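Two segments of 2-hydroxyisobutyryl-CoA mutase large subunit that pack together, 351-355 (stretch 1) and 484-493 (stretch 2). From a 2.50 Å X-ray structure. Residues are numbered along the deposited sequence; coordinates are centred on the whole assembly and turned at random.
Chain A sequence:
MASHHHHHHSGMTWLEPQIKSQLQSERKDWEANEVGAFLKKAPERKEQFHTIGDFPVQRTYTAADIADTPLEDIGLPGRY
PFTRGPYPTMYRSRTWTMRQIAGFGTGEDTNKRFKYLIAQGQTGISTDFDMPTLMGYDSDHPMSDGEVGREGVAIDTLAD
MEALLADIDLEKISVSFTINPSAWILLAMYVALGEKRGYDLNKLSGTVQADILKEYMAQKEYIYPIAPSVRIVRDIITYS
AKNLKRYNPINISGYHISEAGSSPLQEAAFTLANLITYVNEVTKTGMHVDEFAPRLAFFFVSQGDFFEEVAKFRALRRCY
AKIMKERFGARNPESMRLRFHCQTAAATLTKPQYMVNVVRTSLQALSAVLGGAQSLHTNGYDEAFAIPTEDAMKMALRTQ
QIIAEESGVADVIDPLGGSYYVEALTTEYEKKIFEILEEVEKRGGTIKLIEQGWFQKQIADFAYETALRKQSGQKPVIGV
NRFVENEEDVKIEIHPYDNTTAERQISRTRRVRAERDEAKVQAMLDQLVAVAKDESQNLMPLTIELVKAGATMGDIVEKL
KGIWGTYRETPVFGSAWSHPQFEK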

# COMPACT_ATOMS: atom_id res chain seq x y z
N LYS A 351 -17.89 -0.68 -0.89
CA LYS A 351 -18.76 0.48 -1.07
C LYS A 351 -18.60 1.32 0.23
O LYS A 351 -18.17 2.46 0.12
N PRO A 352 -18.78 0.78 1.47
CA PRO A 352 -18.50 1.62 2.65
C PRO A 352 -17.02 1.96 2.74
O PRO A 352 -16.16 1.13 2.37
N GLN A 353 -16.70 3.20 3.18
CA GLN A 353 -15.33 3.68 3.38
C GLN A 353 -14.46 3.43 2.15
O GLN A 353 -13.28 3.05 2.27
N TYR A 354 -15.04 3.64 0.94
CA TYR A 354 -14.40 3.40 -0.35
C TYR A 354 -12.95 3.86 -0.50
O TYR A 354 -12.21 3.15 -1.18
N MET A 355 -12.51 5.02 0.10
CA MET A 355 -11.10 5.48 -0.07
C MET A 355 -10.07 4.52 0.50
O MET A 355 -8.92 4.54 0.09
N VAL A 484 -17.08 -0.69 11.36
CA VAL A 484 -18.27 -0.27 10.63
C VAL A 484 -18.64 1.12 11.15
O VAL A 484 -18.55 1.38 12.36
N GLU A 485 -18.97 2.04 10.21
CA GLU A 485 -19.30 3.43 10.47
C GLU A 485 -20.67 3.76 9.92
O GLU A 485 -21.03 3.23 8.88
N ASN A 486 -21.39 4.72 10.54
CA ASN A 486 -22.65 5.18 9.95
C ASN A 486 -22.36 6.52 9.22
O ASN A 486 -22.73 7.60 9.71
N GLU A 487 -21.62 6.41 8.06
CA GLU A 487 -21.20 7.50 7.16
C GLU A 487 -22.44 8.12 6.51
O GLU A 487 -23.12 7.46 5.72
N GLU A 488 -22.75 9.37 6.84
CA GLU A 488 -23.92 10.05 6.29
C GLU A 488 -23.53 11.04 5.18
O GLU A 488 -24.36 11.39 4.33
N ASP A 489 -22.26 11.48 5.21
CA ASP A 489 -21.68 12.44 4.30
C ASP A 489 -20.83 11.75 3.23
O ASP A 489 -19.67 12.13 3.03
N VAL A 490 -21.40 10.74 2.53
CA VAL A 490 -20.66 10.08 1.46
C VAL A 490 -20.70 10.91 0.16
O VAL A 490 -21.74 11.05 -0.48
N LYS A 491 -19.55 11.48 -0.19
CA LYS A 491 -19.37 12.27 -1.39
C LYS A 491 -18.47 11.47 -2.32
O LYS A 491 -17.32 11.15 -2.00
N ILE A 492 -19.03 11.09 -3.45
CA ILE A 492 -18.31 10.35 -4.47
C ILE A 492 -18.78 10.78 -5.84
O ILE A 492 -19.99 10.84 -6.10
N GLU A 493 -17.83 11.11 -6.70
CA GLU A 493 -18.10 11.45 -8.09
C GLU A 493 -18.31 10.11 -8.81
O GLU A 493 -17.47 9.21 -8.70

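Packing of segment 351-355, which contains a beta turn, against the loop 484-493 in the large subunit of 2-hydroxyisobutyryl-CoA mutase. Residues that touch across the interface are at least 132 apart in sequence, and the segments bury 346 Å² between them, both sides summed. Lys351 to Tyr354 form a type II beta turn, closed by a weak backbone hydrogen bond from Tyr354 N to Lys351 O (3.4 Å). With that turn in place, the backbone N of Gln353 is left free for a partner across the interface, and Glu487 supplies it. The CA-to-CB bond of Glu487 points toward the turn, and its m, t side chain (chi1 -56°, chi2 173°) extends far enough for OE1 to accept a hydrogen bond from Gln353 N at 3.0 Å, with an N-H...O angle of 154°. The same carboxylate oxygen, Glu487 OE1, rests 3.6 Å from Pro352 CA, while Glu487 OE2 lies 3.5 Å from Gln353 CG, so the carboxylate packs against the turn as well as accepting the hydrogen bond from Gln353 N. Gln353 is buried and gives the largest area to the contact, 83 Å². Its CA-to-CB bond points sideways, but the m, t side chain (chi1 -58°, chi2 -171°) brings its end close to Glu485, whose own CA-to-CB bond points toward the turn and whose rotamer is also m, t. The orientation of the Gln353 amide is uncertain, so its pairing with Glu485 is left open; both carboxylate oxygens of Glu485 are in any case satisfied by hydrogen bonds elsewhere in the structure.

Tyr354 anchors the other end of the interface. Its CA-to-CB bond points toward the loop, and chi1 of 75° (p) with chi2 of -86° carries the phenol to the backbone there. The hydroxyl donates to a main-chain carbonyl, Tyr354 OH to Lys491 O, in a short hydrogen bond of 2.5 Å; this acceptor sits at the ring edge, near the ring plane. Ile492, with its CA-to-CB bond also pointing toward the turn, covers one face of the ring: its t, t side chain places CD1 3.6 Å from the Tyr354 ring centroid, 12° off the normal, a CH-pi contact. Val490 (t) adds a looser apolar contact, CG1 to Tyr354 CE1 at 4.2 Å. Lys491 thus contributes its carbonyl to the interface while the end of its side chain leads away, where NZ makes a long salt bridge to Asp489 OD1 (3.9 Å).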

# COMPACT_ATOMS: atom_id res chain seq x y z
CB LYS A 351 -20.23 0.08 -1.35
CG LYS A 351 -21.14 1.25 -1.78
CD LYS A 351 -22.53 0.78 -2.20
CE LYS A 351 -23.47 1.90 -2.59
NZ LYS A 351 -23.29 2.37 -3.99
CB PRO A 352 -18.94 0.73 3.83
CG PRO A 352 -18.91 -0.63 3.33
CD PRO A 352 -19.22 -0.58 1.88
CB GLN A 353 -14.72 3.02 4.63
CG GLN A 353 -15.50 3.29 5.91
CD GLN A 353 -14.73 2.82 7.10
OE1 GLN A 353 -15.22 2.01 7.90
NE2 GLN A 353 -13.54 3.39 7.27
CB TYR A 354 -15.28 3.82 -1.56
CG TYR A 354 -15.35 5.31 -1.78
CD1 TYR A 354 -16.28 6.09 -1.11
CD2 TYR A 354 -14.44 5.96 -2.63
CE1 TYR A 354 -16.29 7.48 -1.22
CE2 TYR A 354 -14.45 7.35 -2.76
CZ TYR A 354 -15.38 8.11 -2.06
OH TYR A 354 -15.44 9.47 -2.20
CB MET A 355 -10.85 6.91 0.41
CG MET A 355 -11.25 7.99 -0.57
SD MET A 355 -10.72 7.88 -2.30
CE MET A 355 -8.97 8.27 -2.19
CB VAL A 484 -19.45 -1.29 10.73
CG1 VAL A 484 -20.63 -0.89 9.86
CG2 VAL A 484 -19.00 -2.69 10.37
CB GLU A 485 -18.30 4.34 9.74
CG GLU A 485 -16.93 4.44 10.40
CD GLU A 485 -15.87 5.16 9.58
OE1 GLU A 485 -16.20 6.09 8.80
OE2 GLU A 485 -14.69 4.78 9.72
CB ASN A 486 -23.78 5.20 10.97
CG ASN A 486 -24.20 3.80 11.38
OD1 ASN A 486 -23.56 3.14 12.21
ND2 ASN A 486 -25.29 3.31 10.79
CB GLU A 487 -20.31 6.97 6.02
CG GLU A 487 -19.06 6.20 6.37
CD GLU A 487 -18.40 5.60 5.13
OE1 GLU A 487 -18.94 4.62 4.57
OE2 GLU A 487 -17.31 6.09 4.75
CB GLU A 488 -24.74 10.73 7.41
CG GLU A 488 -24.10 11.96 8.06
CD GLU A 488 -22.82 11.79 8.88
OE1 GLU A 488 -22.65 10.73 9.52
OE2 GLU A 488 -22.01 12.75 8.90
CB ASP A 489 -20.85 13.48 5.11
CG ASP A 489 -21.65 14.70 5.53
OD1 ASP A 489 -21.93 15.56 4.66
OD2 ASP A 489 -21.99 14.79 6.74
CB VAL A 490 -21.01 8.58 1.25
CG1 VAL A 490 -20.21 7.95 0.10
CG2 VAL A 490 -20.81 7.79 2.55
CB LYS A 491 -18.74 13.65 -1.07
CG LYS A 491 -19.68 14.68 -0.40
CD LYS A 491 -19.54 14.86 1.15
CE LYS A 491 -18.38 15.69 1.64
NZ LYS A 491 -18.30 15.67 3.13
CB ILE A 492 -18.32 8.79 -4.26
CG1 ILE A 492 -17.42 8.07 -5.34
CG2 ILE A 492 -19.74 8.22 -4.16
CD1 ILE A 492 -17.11 6.63 -5.12
CB GLU A 493 -16.90 12.23 -8.67
CG GLU A 493 -16.86 12.23 -10.20
CD GLU A 493 -15.71 12.95 -10.89
OE1 GLU A 493 -15.83 13.13 -12.13
OE2 GLU A 493 -14.72 13.36 -10.23